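Local coordinates for protein tRNA dimethylallyltransferase (Staphylococcus epidermidis ATCC 12228, PDB 3D3Q) that probably transfers a dimethylallyl group from dimethylallyl diphosphate to the adenine at position 37 of tRNAs that read codons beginning with uridine, at residues G33-G38 against I100-T105; M41-G46 against H64-I69; L212-R217 against H272-A277; Q245-K250 against E267-H272. One frame throughout, in Å; residues are numbered along the deposited sequence.

Interactions 1 and 2 meet in the parallel sheet: strand 64-65 follows strand 33-37 in the chain and lies beside it. Interaction 1 is the most buried contact, two inner strands joined by regular backbone bonds and isoleucine packing. Interaction 2, nested inside the loop that interaction 1 closes, is partly buried and irregular, with two backbone bonds and polar side chains toward solvent. Interactions 3 and 4 share helix 262-286 and His272. Interaction 3 packs this helix on another through an isoleucine set against a serine and an alanine and one arginine–asparagine bond, whereas interaction 4 sets it against a loop without a hydrogen bond. Tyr276 touches Thr105 of interaction 1, and Met41 touches Ala246 of interaction 4.

Interaction 1 (G33-G38 against I100-T105)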
loop_
_atom_site.group_PDB
_atom_site.type_symbol
_atom_site.label_atom_id
_atom_site.label_comp_id
_atom_site.label_asym_id
_atom_site.label_seq_id
_atom_site.Cartn_x
_atom_site.Cartn_y
_atom_site.Cartn_z
ATOM N N GLY A 33 -8.933 12.635 13.925
ATOM C CA GLY A 33 -9.579 11.721 13.010
ATOM C C GLY A 33 -9.587 10.325 13.599
ATOM O O GLY A 33 -9.206 10.121 14.750
ATOM N N GLU A 34 -10.044 9.362 12.807
ATOM C CA GLU A 34 -10.085 7.977 13.233
ATOM C C GLU A 34 -9.579 7.154 12.064
ATOM O O GLU A 34 -9.785 7.503 10.899
ATOM C CB GLU A 34 -11.500 7.574 13.619
ATOM C CG GLU A 34 -12.125 8.546 14.599
ATOM C CD GLU A 34 -13.504 8.121 15.043
ATOM O OE1 GLU A 34 -14.234 7.523 14.214
ATOM O OE2 GLU A 34 -13.878 8.398 16.212
ATOM N N ILE A 35 -8.922 6.052 12.387
ATOM C CA ILE A 35 -8.310 5.207 11.379
ATOM C C ILE A 35 -9.066 3.936 11.055
ATOM O O ILE A 35 -9.599 3.277 11.935
ATOM C CB ILE A 35 -6.878 4.815 11.827
ATOM C CG1 ILE A 35 -6.089 6.075 12.162
ATOM C CG2 ILE A 35 -6.180 4.028 10.740
ATOM C CD1 ILE A 35 -4.724 5.812 12.641
ATOM N N ILE A 36 -9.089 3.590 9.776
ATOM C CA ILE A 36 -9.720 2.363 9.329
ATOM C C ILE A 36 -8.583 1.488 8.783
ATOM O O ILE A 36 -7.931 1.854 7.809
ATOM C CB ILE A 36 -10.735 2.635 8.212
ATOM C CG1 ILE A 36 -11.901 3.452 8.761
ATOM C CG2 ILE A 36 -11.218 1.333 7.625
ATOM C CD1 ILE A 36 -12.858 3.934 7.702
ATOM N N SER A 37 -8.333 0.350 9.420
ATOM C CA SER A 37 -7.272 -0.538 8.971
ATOM C C SER A 37 -7.543 -1.028 7.544
ATOM O O SER A 37 -8.627 -1.530 7.246
ATOM C CB SER A 37 -7.151 -1.713 9.942
ATOM O OG SER A 37 -6.467 -2.797 9.355
ATOM N N GLY A 38 -6.559 -0.857 6.659
ATOM C CA GLY A 38 -6.711 -1.291 5.274
ATOM C C GLY A 38 -6.129 -2.673 5.038
ATOM O O GLY A 38 -6.280 -3.264 3.961
ATOM N N ILE A 100 -9.552 8.302 8.044
ATOM C CA ILE A 100 -8.188 7.975 7.613
ATOM C C ILE A 100 -8.034 6.467 7.490
ATOM O O ILE A 100 -8.345 5.729 8.423
ATOM C CB ILE A 100 -7.149 8.443 8.662
ATOM C CG1 ILE A 100 -7.391 9.906 9.039
ATOM C CG2 ILE A 100 -5.769 8.284 8.119
ATOM C CD1 ILE A 100 -6.822 10.268 10.386
ATOM N N ILE A 101 -7.559 6.004 6.344
ATOM C CA ILE A 101 -7.341 4.579 6.169
ATOM C C ILE A 101 -5.831 4.331 6.139
ATOM O O ILE A 101 -5.091 4.941 5.373
ATOM C CB ILE A 101 -8.015 4.037 4.886
ATOM C CG1 ILE A 101 -7.582 4.855 3.682
ATOM C CG2 ILE A 101 -9.522 4.086 5.043
ATOM C CD1 ILE A 101 -8.282 4.455 2.416
ATOM N N ALA A 102 -5.394 3.444 7.024
ATOM C CA ALA A 102 -4.005 3.084 7.159
ATOM C C ALA A 102 -3.818 1.723 6.540
ATOM O O ALA A 102 -4.605 0.803 6.782
ATOM C CB ALA A 102 -3.627 3.041 8.610
ATOM N N GLY A 103 -2.780 1.605 5.718
ATOM C CA GLY A 103 -2.476 0.336 5.079
ATOM C C GLY A 103 -3.375 -0.008 3.921
ATOM O O GLY A 103 -4.098 0.842 3.405
ATOM N N GLY A 104 -3.320 -1.274 3.519
ATOM C CA GLY A 104 -4.123 -1.746 2.410
ATOM C C GLY A 104 -3.267 -2.056 1.194
ATOM O O GLY A 104 -2.166 -1.536 1.058
ATOM N N THR A 105 -3.777 -2.908 0.310
ATOM C CA THR A 105 -3.063 -3.280 -0.907
ATOM C C THR A 105 -3.674 -2.560 -2.117
ATOM O O THR A 105 -4.715 -1.918 -1.995
ATOM C CB THR A 105 -3.127 -4.812 -1.150
ATOM O OG1 THR A 105 -4.491 -5.259 -1.127
ATOM C CG2 THR A 105 -2.317 -5.556 -0.097
#
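Ile36 is bonded through both its backbone polar atoms to the neighbouring parallel strand: its N donates to Ile100 O at 2.6 Å, and its O accepts from Ala102 N at 3.1 Å. The same pattern continues at each end, with Ile100 N bonded to Glu34 O (3.0 Å) and Gly38 N to Ala102 O (2.6 Å). On one face of the sheet Ile35 CG2 meets Ala102 CB at 3.5 Å, beside Ile100, whose CD1 reaches back to Gly33 CA. On the other, Ile36 CB lies 3.7 Å from Ile101 CG2. The chi1 of Ile101 (53°) places CG1 between N and the carbonyl carbon and directs CG2 to Ile36, while the far end of the chain leads away from this strand. Beyond Ala102 the backbone passes through Gly103 and Gly104, both at positive phi, and Gly104 CA approaches Gly38 O at 3.1 Å. Thr105 stands at the N-cap position of helix 106-113; by similarity it contacts the substrate tRNA, and Gly103 lies close to Lys20 of the predicted P-loop. The Glu34 side chain leaves the strand pair, its OE1 salt-bridged to Arg95 and hydrogen-bonded to Tyr65 OH. Within this P-loop NTPase-like sheet, strand 64-65 flanks 33-37 and strand 8-13 flanks 98-102; helix 20-30 covers Ile35, Ile100 and Ala102, and helix 78-94 covers Ile36.

Interaction 2 (M41-G46 against H64-I69); sequences MQVYQG and HYMIDI
The Asp68 carboxylate lies against Gln45, with OD1 3.5 Å from Gln45 CB. The polar partner of this oxygen is Lys53, which forms a salt bridge with it and whose NZ also bonds Tyr44 O, a shared cation between two neighbouring acceptors. The Tyr44 ring carries Val43 CG2 on one face, offset toward the rim, and its side chain also touches Phe76 and Gln242. The His64 ring is met at its edge, in plane, by Ile67 CD1. Residues 41-44 form a type I beta turn, and two successive carbonyls at its corner receive the other segment: Asp68 N bonds Gln42 O (3.0 Å), and Ile69 N bonds Val43 O (2.9 Å). Asp39 OD1 accepts from Met41 N and Gln42 N at the start of the turn, and residues 39-42 contact substrate tRNA by similarity. The loop is thereby fastened just past strand 64-65, at the margin of the parallel sheet. Val43 CG1 packs against Met66 O, the CE of selenomethionine Met66 (4.1 Å) and Ile69 CD1 (3.9 Å). With chi1 at 57°, Ile69 CG1 sits between its own N and carbonyl carbon and lies 4.0 Å from Val43 CB. Beyond the contact, Met66 packs on Phe76 and Phe81, while Gln42 NE2 bonds Thr51 O.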
loop_
_atom_site.group_PDB
_atom_site.type_symbol
_atom_site.label_atom_id
_atom_site.label_comp_id
_atom_site.label_asym_id
_atom_site.label_seq_id
_atom_site.Cartn_x
_atom_site.Cartn_y
_atom_site.Cartn_z
HETATM N N MSE A 41 -5.406 -8.626 6.692
HETATM C CA MSE A 41 -5.047 -9.693 7.630
HETATM C C MSE A 41 -5.280 -9.334 9.080
HETATM O O MSE A 41 -5.515 -10.206 9.926
HETATM C CB MSE A 41 -3.581 -10.080 7.440
HETATM C CG MSE A 41 -3.319 -10.918 6.202
HETATM SE SE MSE A 41 -4.380 -12.558 6.187
HETATM C CE MSE A 41 -3.590 -13.476 7.707
ATOM N N GLN A 42 -5.204 -8.037 9.363
ATOM C CA GLN A 42 -5.402 -7.525 10.712
ATOM C C GLN A 42 -6.865 -7.638 11.116
ATOM O O GLN A 42 -7.232 -7.309 12.239
ATOM C CB GLN A 42 -4.909 -6.077 10.786
ATOM C CG GLN A 42 -3.392 -5.989 11.014
ATOM C CD GLN A 42 -2.844 -4.570 10.986
ATOM O OE1 GLN A 42 -3.436 -3.637 11.550
ATOM N NE2 GLN A 42 -1.690 -4.405 10.354
ATOM N N VAL A 43 -7.691 -8.134 10.197
ATOM C CA VAL A 43 -9.101 -8.309 10.465
ATOM C C VAL A 43 -9.341 -9.568 11.285
ATOM O O VAL A 43 -10.358 -9.686 11.954
ATOM C CB VAL A 43 -9.904 -8.411 9.153
ATOM C CG1 VAL A 43 -10.058 -7.036 8.519
ATOM C CG2 VAL A 43 -9.196 -9.346 8.190
ATOM N N TYR A 44 -8.394 -10.500 11.239
ATOM C CA TYR A 44 -8.523 -11.761 11.970
ATOM C C TYR A 44 -7.986 -11.700 13.410
ATOM O O TYR A 44 -6.882 -11.225 13.657
ATOM C CB TYR A 44 -7.813 -12.880 11.216
ATOM C CG TYR A 44 -8.347 -13.131 9.828
ATOM C CD1 TYR A 44 -9.595 -13.734 9.632
ATOM C CD2 TYR A 44 -7.610 -12.760 8.703
ATOM C CE1 TYR A 44 -10.090 -13.955 8.345
ATOM C CE2 TYR A 44 -8.096 -12.980 7.418
ATOM C CZ TYR A 44 -9.330 -13.572 7.238
ATOM O OH TYR A 44 -9.805 -13.772 5.951
ATOM N N GLN A 45 -8.775 -12.199 14.355
ATOM C CA GLN A 45 -8.385 -12.196 15.751
ATOM C C GLN A 45 -7.490 -13.400 16.043
ATOM O O GLN A 45 -7.737 -14.504 15.553
ATOM C CB GLN A 45 -9.641 -12.201 16.629
ATOM C CG GLN A 45 -10.619 -13.304 16.240
ATOM C CD GLN A 45 -12.075 -12.946 16.498
ATOM O OE1 GLN A 45 -12.549 -11.892 16.066
ATOM N NE2 GLN A 45 -12.797 -13.834 17.182
ATOM N N GLY A 46 -6.434 -13.181 16.824
ATOM C CA GLY A 46 -5.519 -14.268 17.144
ATOM C C GLY A 46 -4.261 -14.190 16.302
ATOM O O GLY A 46 -3.208 -14.731 16.662
ATOM N N HIS A 64 -9.483 2.607 16.201
ATOM C CA HIS A 64 -9.211 1.888 14.956
ATOM C C HIS A 64 -10.333 0.887 14.589
ATOM O O HIS A 64 -10.919 0.237 15.457
ATOM C CB HIS A 64 -7.860 1.149 15.034
ATOM C CG HIS A 64 -6.664 2.051 15.087
ATOM N ND1 HIS A 64 -5.422 1.662 14.634
ATOM C CD2 HIS A 64 -6.505 3.310 15.565
ATOM C CE1 HIS A 64 -4.552 2.637 14.826
ATOM N NE2 HIS A 64 -5.185 3.650 15.389
ATOM N N TYR A 65 -10.630 0.780 13.292
ATOM C CA TYR A 65 -11.661 -0.128 12.810
ATOM C C TYR A 65 -11.063 -1.159 11.877
ATOM O O TYR A 65 -9.937 -0.989 11.399
ATOM C CB TYR A 65 -12.760 0.634 12.070
ATOM C CG TYR A 65 -13.348 1.760 12.877
ATOM C CD1 TYR A 65 -12.935 3.071 12.672
ATOM C CD2 TYR A 65 -14.305 1.512 13.868
ATOM C CE1 TYR A 65 -13.463 4.114 13.432
ATOM C CE2 TYR A 65 -14.838 2.547 14.640
ATOM C CZ TYR A 65 -14.418 3.843 14.414
ATOM O OH TYR A 65 -14.972 4.866 15.141
HETATM N N MSE A 66 -11.822 -2.225 11.620
HETATM C CA MSE A 66 -11.366 -3.296 10.742
HETATM C C MSE A 66 -10.237 -4.137 11.349
HETATM O O MSE A 66 -9.440 -4.727 10.618
HETATM C CB MSE A 66 -10.888 -2.701 9.420
HETATM C CG MSE A 66 -11.975 -1.992 8.619
HETATM SE SE MSE A 66 -13.318 -3.198 7.880
HETATM C CE MSE A 66 -12.176 -4.114 6.597
ATOM N N ILE A 67 -10.159 -4.184 12.680
ATOM C CA ILE A 67 -9.122 -4.959 13.373
ATOM C C ILE A 67 -9.758 -5.928 14.377
ATOM O O ILE A 67 -10.473 -5.503 15.285
ATOM C CB ILE A 67 -8.117 -4.020 14.101
ATOM C CG1 ILE A 67 -7.503 -3.046 13.098
ATOM C CG2 ILE A 67 -7.016 -4.838 14.766
ATOM C CD1 ILE A 67 -6.651 -2.005 13.710
ATOM N N ASP A 68 -9.498 -7.225 14.201
ATOM C CA ASP A 68 -10.064 -8.265 15.065
ATOM C C ASP A 68 -11.585 -8.268 14.966
ATOM O O ASP A 68 -12.285 -8.267 15.984
ATOM C CB ASP A 68 -9.677 -8.052 16.531
ATOM C CG ASP A 68 -8.210 -8.307 16.794
ATOM O OD1 ASP A 68 -7.697 -9.360 16.353
ATOM O OD2 ASP A 68 -7.570 -7.469 17.459
ATOM N N ILE A 69 -12.097 -8.258 13.740
ATOM C CA ILE A 69 -13.532 -8.257 13.529
ATOM C C ILE A 69 -14.050 -9.607 13.035
ATOM O O ILE A 69 -15.253 -9.796 12.884
ATOM C CB ILE A 69 -13.935 -7.183 12.512
ATOM C CG1 ILE A 69 -13.198 -7.408 11.188
ATOM C CG2 ILE A 69 -13.649 -5.808 13.072
ATOM C CD1 ILE A 69 -13.649 -6.493 10.071
#

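Interaction 3 (L212-R217 against H272-A277)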
loop_
_atom_site.group_PDB
_atom_site.type_symbol
_atom_site.label_atom_id
_atom_site.label_comp_id
_atom_site.label_asym_id
_atom_site.label_seq_id
_atom_site.Cartn_x
_atom_site.Cartn_y
_atom_site.Cartn_z
ATOM N N LEU A 212 16.502 -4.826 3.276
ATOM C CA LEU A 212 17.247 -4.982 4.508
ATOM C C LEU A 212 16.315 -4.907 5.720
ATOM O O LEU A 212 16.416 -5.721 6.638
ATOM C CB LEU A 212 18.317 -3.902 4.587
ATOM C CG LEU A 212 19.292 -4.050 5.743
ATOM C CD1 LEU A 212 20.012 -5.388 5.644
ATOM C CD2 LEU A 212 20.275 -2.897 5.697
ATOM N N ARG A 213 15.399 -3.943 5.706
ATOM C CA ARG A 213 14.462 -3.763 6.807
ATOM C C ARG A 213 13.527 -4.948 6.932
ATOM O O ARG A 213 13.216 -5.383 8.043
ATOM C CB ARG A 213 13.650 -2.485 6.622
ATOM C CG ARG A 213 14.504 -1.251 6.511
ATOM C CD ARG A 213 13.704 -0.015 6.800
ATOM N NE ARG A 213 13.317 0.138 8.162
ATOM C CZ ARG A 213 12.154 0.450 8.726
ATOM N NH1 ARG A 213 12.200 0.512 10.038
ATOM N NH2 ARG A 213 11.001 0.659 8.097
ATOM N N ILE A 214 13.073 -5.466 5.795
ATOM C CA ILE A 214 12.186 -6.616 5.813
ATOM C C ILE A 214 12.906 -7.788 6.468
ATOM O O ILE A 214 12.376 -8.406 7.392
ATOM C CB ILE A 214 11.729 -7.004 4.390
ATOM C CG1 ILE A 214 10.912 -5.855 3.780
ATOM C CG2 ILE A 214 10.903 -8.282 4.431
ATOM C CD1 ILE A 214 10.527 -6.058 2.342
ATOM N N ASN A 215 14.118 -8.097 6.031
ATOM C CA ASN A 215 14.818 -9.197 6.679
ATOM C C ASN A 215 14.875 -8.970 8.175
ATOM O O ASN A 215 14.729 -9.903 8.955
ATOM C CB ASN A 215 16.236 -9.352 6.143
ATOM C CG ASN A 215 16.250 -9.713 4.689
ATOM O OD1 ASN A 215 15.450 -10.534 4.237
ATOM N ND2 ASN A 215 17.164 -9.115 3.940
ATOM N N LYS A 216 15.069 -7.721 8.572
ATOM C CA LYS A 216 15.150 -7.405 9.986
ATOM C C LYS A 216 13.808 -7.502 10.710
ATOM O O LYS A 216 13.770 -7.784 11.900
ATOM C CB LYS A 216 15.757 -6.016 10.179
ATOM C CG LYS A 216 16.004 -5.666 11.634
ATOM C CD LYS A 216 17.267 -4.819 11.830
ATOM C CE LYS A 216 17.547 -4.557 13.317
ATOM N NZ LYS A 216 18.833 -3.845 13.533
ATOM N N ARG A 217 12.709 -7.286 10.000
ATOM C CA ARG A 217 11.402 -7.366 10.637
ATOM C C ARG A 217 10.983 -8.814 10.816
ATOM O O ARG A 217 10.217 -9.148 11.722
ATOM C CB ARG A 217 10.367 -6.616 9.810
ATOM C CG ARG A 217 8.966 -6.700 10.340
ATOM C CD ARG A 217 8.063 -5.863 9.463
ATOM N NE ARG A 217 8.137 -6.212 8.033
ATOM C CZ ARG A 217 7.525 -7.254 7.472
ATOM N NH1 ARG A 217 7.653 -7.480 6.166
ATOM N NH2 ARG A 217 6.790 -8.072 8.218
ATOM N N HIS A 272 9.505 -14.422 0.375
ATOM C CA HIS A 272 8.108 -14.092 0.046
ATOM C C HIS A 272 7.779 -12.685 0.542
ATOM O O HIS A 272 6.969 -11.989 -0.055
ATOM C CB HIS A 272 7.127 -15.058 0.728
ATOM C CG HIS A 272 7.140 -16.447 0.176
ATOM N ND1 HIS A 272 8.261 -17.247 0.186
ATOM C CD2 HIS A 272 6.153 -17.189 -0.373
ATOM C CE1 HIS A 272 7.965 -18.425 -0.332
ATOM N NE2 HIS A 272 6.691 -18.415 -0.678
ATOM N N SER A 273 8.394 -12.285 1.654
ATOM C CA SER A 273 8.138 -10.979 2.213
ATOM C C SER A 273 8.766 -9.921 1.338
ATOM O O SER A 273 8.184 -8.857 1.130
ATOM C CB SER A 273 8.676 -10.887 3.636
ATOM O OG SER A 273 7.959 -11.724 4.526
ATOM N N ARG A 274 9.956 -10.199 0.821
ATOM C CA ARG A 274 10.631 -9.243 -0.057
ATOM C C ARG A 274 9.877 -9.099 -1.380
ATOM O O ARG A 274 9.662 -7.991 -1.851
ATOM C CB ARG A 274 12.075 -9.681 -0.346
ATOM C CG ARG A 274 13.020 -9.639 0.845
ATOM C CD ARG A 274 14.450 -9.908 0.398
ATOM N NE ARG A 274 14.627 -11.268 -0.107
ATOM C CZ ARG A 274 15.068 -12.290 0.627
ATOM N NH1 ARG A 274 15.379 -12.108 1.903
ATOM N NH2 ARG A 274 15.202 -13.496 0.085
ATOM N N GLN A 275 9.479 -10.221 -1.977
ATOM C CA GLN A 275 8.759 -10.198 -3.246
ATOM C C GLN A 275 7.432 -9.481 -3.086
ATOM O O GLN A 275 7.050 -8.654 -3.915
ATOM C CB GLN A 275 8.500 -11.615 -3.738
ATOM C CG GLN A 275 9.759 -12.415 -4.016
ATOM C CD GLN A 275 9.476 -13.904 -4.187
ATOM O OE1 GLN A 275 8.609 -14.293 -4.964
ATOM N NE2 GLN A 275 10.214 -14.740 -3.460
ATOM N N TYR A 276 6.730 -9.799 -2.010
ATOM C CA TYR A 276 5.444 -9.190 -1.743
ATOM C C TYR A 276 5.563 -7.679 -1.630
ATOM O O TYR A 276 4.830 -6.942 -2.278
ATOM C CB TYR A 276 4.858 -9.786 -0.460
ATOM C CG TYR A 276 3.536 -9.192 -0.044
ATOM C CD1 TYR A 276 3.483 -8.012 0.694
ATOM C CD2 TYR A 276 2.340 -9.811 -0.388
ATOM C CE1 TYR A 276 2.269 -7.465 1.083
ATOM C CE2 TYR A 276 1.120 -9.276 -0.012
ATOM C CZ TYR A 276 1.090 -8.102 0.729
ATOM O OH TYR A 276 -0.111 -7.572 1.136
ATOM N N ALA A 277 6.492 -7.225 -0.804
ATOM C CA ALA A 277 6.703 -5.802 -0.606
ATOM C C ALA A 277 6.996 -5.126 -1.936
ATOM O O ALA A 277 6.548 -4.005 -2.188
ATOM C CB ALA A 277 7.860 -5.570 0.354
#
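Ile214 forms the close-packed half of this helix–helix contact, with its two branch ends set against successive turns of the partner. CG2 lies 3.5 Å from Ser273 CB, and CD1 lies 3.4 Å from Ala277 CB, one turn further along. CD1 also faces the backbone between them, 4.0 Å from Arg274 CA. Ile214 CG1 is anti to its carbonyl carbon (chi1 -63°) with the chain extended beyond, which carries CD1 to Ala277 and leaves CG2 for Ser273. The small side chains of Ser273 and Ala277 let the isoleucine sit near the partner backbone, while the short segments' axes stay 9.6 Å apart and cross at 135°. Ser273 OG turns back along its own helix and bonds Leu269 O, so this buried hydroxyl is satisfied locally.

The other half is looser, polar and partly exposed. Arg274 bends at chi3, bringing NH1 within 2.8 Å of Asn215 OD1. The acceptor lies almost in the guanidinium plane, and NH1 sits on an OD1 lone pair, although the amide and guanidinium planes are turned 67° apart. A single bond thus joins the two side chains, which cross at an angle. Arg217, by contrast, only grazes Ser273 CB and heads toward Thr16, a residue that binds substrate by similarity. Helix 207-224, following strand 197-204, is here crossed by helix 262-286: Val218 extends the apolar side at Ser273, Tyr211 flanks Arg274, and Tyr276 reaches Thr105 at the start of helix 106-113.

Interaction 4 (Q245-K250 against E267-H272)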
loop_
_atom_site.group_PDB
_atom_site.type_symbol
_atom_site.label_atom_id
_atom_site.label_comp_id
_atom_site.label_asym_id
_atom_site.label_seq_id
_atom_site.Cartn_x
_atom_site.Cartn_y
_atom_site.Cartn_z
ATOM N N GLN A 245 -2.888 -19.054 4.945
ATOM C CA GLN A 245 -2.149 -19.157 3.688
ATOM C C GLN A 245 -1.362 -17.907 3.417
ATOM O O GLN A 245 -0.624 -17.838 2.440
ATOM C CB GLN A 245 -3.114 -19.405 2.532
ATOM C CG GLN A 245 -3.638 -20.808 2.483
ATOM C CD GLN A 245 -2.524 -21.789 2.241
ATOM O OE1 GLN A 245 -1.838 -21.714 1.225
ATOM N NE2 GLN A 245 -2.328 -22.716 3.172
ATOM N N ALA A 246 -1.537 -16.913 4.280
ATOM C CA ALA A 246 -0.835 -15.641 4.125
ATOM C C ALA A 246 0.640 -15.803 4.452
ATOM O O ALA A 246 1.017 -16.622 5.296
ATOM C CB ALA A 246 -1.453 -14.581 5.027
ATOM N N ILE A 247 1.473 -15.018 3.777
ATOM C CA ILE A 247 2.902 -15.079 4.005
ATOM C C ILE A 247 3.168 -14.832 5.495
ATOM O O ILE A 247 2.704 -13.847 6.072
ATOM C CB ILE A 247 3.645 -14.040 3.115
ATOM C CG1 ILE A 247 4.739 -13.361 3.937
ATOM C CG2 ILE A 247 2.646 -13.054 2.481
ATOM C CD1 ILE A 247 5.279 -12.100 3.313
ATOM N N GLY A 248 3.896 -15.755 6.112
ATOM C CA GLY A 248 4.184 -15.642 7.529
ATOM C C GLY A 248 3.481 -16.722 8.351
ATOM O O GLY A 248 3.648 -16.811 9.565
ATOM N N TYR A 249 2.681 -17.544 7.691
ATOM C CA TYR A 249 1.985 -18.602 8.373
ATOM C C TYR A 249 2.087 -19.859 7.549
ATOM O O TYR A 249 2.366 -20.931 8.082
ATOM C CB TYR A 249 0.509 -18.261 8.599
ATOM C CG TYR A 249 0.271 -17.101 9.526
ATOM C CD1 TYR A 249 0.399 -15.804 9.080
ATOM C CD2 TYR A 249 -0.067 -17.304 10.852
ATOM C CE1 TYR A 249 0.195 -14.730 9.929
ATOM C CE2 TYR A 249 -0.274 -16.237 11.714
ATOM C CZ TYR A 249 -0.145 -14.951 11.243
ATOM O OH TYR A 249 -0.373 -13.880 12.073
ATOM N N LYS A 250 1.871 -19.737 6.243
ATOM C CA LYS A 250 1.938 -20.900 5.362
ATOM C C LYS A 250 3.347 -21.503 5.319
ATOM O O LYS A 250 3.496 -22.700 5.088
ATOM C CB LYS A 250 1.481 -20.539 3.936
ATOM C CG LYS A 250 2.385 -19.561 3.216
ATOM C CD LYS A 250 2.017 -19.383 1.746
ATOM C CE LYS A 250 2.984 -18.403 1.084
ATOM N NZ LYS A 250 2.694 -18.171 -0.352
ATOM N N GLU A 267 14.135 -18.773 5.557
ATOM C CA GLU A 267 14.752 -18.268 4.338
ATOM C C GLU A 267 13.672 -17.917 3.312
ATOM O O GLU A 267 13.761 -16.896 2.623
ATOM C CB GLU A 267 15.677 -19.318 3.747
ATOM C CG GLU A 267 16.072 -18.984 2.341
ATOM C CD GLU A 267 17.562 -18.929 2.151
ATOM O OE1 GLU A 267 18.179 -20.016 2.052
ATOM O OE2 GLU A 267 18.113 -17.801 2.130
ATOM N N LYS A 268 12.655 -18.776 3.218
ATOM C CA LYS A 268 11.549 -18.567 2.293
ATOM C C LYS A 268 10.583 -17.498 2.796
ATOM O O LYS A 268 9.949 -16.800 2.002
ATOM C CB LYS A 268 10.807 -19.883 2.051
ATOM C CG LYS A 268 11.659 -20.925 1.337
ATOM C CD LYS A 268 10.839 -22.118 0.850
ATOM C CE LYS A 268 10.170 -22.865 2.014
ATOM N NZ LYS A 268 9.411 -24.092 1.589
ATOM N N LEU A 269 10.473 -17.372 4.115
ATOM C CA LEU A 269 9.598 -16.370 4.713
ATOM C C LEU A 269 10.104 -14.947 4.421
ATOM O O LEU A 269 9.316 -14.057 4.102
ATOM C CB LEU A 269 9.495 -16.601 6.229
ATOM C CG LEU A 269 8.816 -15.538 7.096
ATOM C CD1 LEU A 269 7.432 -15.244 6.573
ATOM C CD2 LEU A 269 8.746 -16.024 8.533
ATOM N N LYS A 270 11.413 -14.732 4.525
ATOM C CA LYS A 270 11.981 -13.412 4.255
ATOM C C LYS A 270 11.936 -13.124 2.758
ATOM O O LYS A 270 11.886 -11.969 2.342
ATOM C CB LYS A 270 13.431 -13.335 4.734
ATOM C CG LYS A 270 13.625 -13.595 6.228
ATOM C CD LYS A 270 15.093 -13.464 6.625
ATOM C CE LYS A 270 15.307 -13.783 8.083
ATOM N NZ LYS A 270 16.670 -13.408 8.504
ATOM N N GLN A 271 11.966 -14.180 1.950
ATOM C CA GLN A 271 11.914 -14.002 0.516
ATOM C C GLN A 271 10.502 -13.576 0.114
ATOM O O GLN A 271 10.316 -12.486 -0.421
ATOM C CB GLN A 271 12.307 -15.294 -0.204
ATOM C CG GLN A 271 12.696 -15.068 -1.652
ATOM C CD GLN A 271 12.609 -16.319 -2.503
ATOM O OE1 GLN A 271 13.026 -16.313 -3.663
ATOM N NE2 GLN A 271 12.060 -17.394 -1.939
ATOM N N HIS A 272 9.505 -14.422 0.375
ATOM C CA HIS A 272 8.108 -14.092 0.046
ATOM C C HIS A 272 7.779 -12.685 0.542
ATOM O O HIS A 272 6.969 -11.989 -0.055
ATOM C CB HIS A 272 7.127 -15.058 0.728
ATOM C CG HIS A 272 7.140 -16.447 0.176
ATOM N ND1 HIS A 272 8.261 -17.247 0.186
ATOM C CD2 HIS A 272 6.153 -17.189 -0.373
ATOM C CE1 HIS A 272 7.965 -18.425 -0.332
ATOM N NE2 HIS A 272 6.691 -18.415 -0.678
#
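Leu269 and His272, nearly one turn apart on helix 262-286, meet the loop 245-250 through Ile247, Gly248 and Lys250. Just ahead of them, Lys268 O accepts from both His272 N and His272 ND1, which arrive from opposite faces of its carbonyl plane; the second bond would restrain the ring's rotation, though it is modelled very short. Leu269 follows, its CG anti to the backbone N (chi1 170°), so that CD1 extends to Gly248 CA at 3.4 Å and lies 4.2 Å from Ile247 CG1. Gly248 has a positive phi of 112°, turning the loop at the leucine; by similarity this whole loop contacts substrate tRNA. Val218 and Leu222 of helix 207-224 pack on the same leucine. Lys270 faces elsewhere, bridging to Asp219. At His272, Ile247 CD1 rests 3.8 Å from the backbone O, and the extended Lys250 chain crosses toward the ring, where NZ lies near its plane at the CD2 edge, 3.6 Å from CD2. With no hydrogen bond across, the contact rests on van der Waals packing, of Leu269 on Ile247 and Gly248 and of His272 with Ile247 and Lys250; the Lys250 ammonium may disfavour a second proton on His272, an effect the nearby Glu251 could offset.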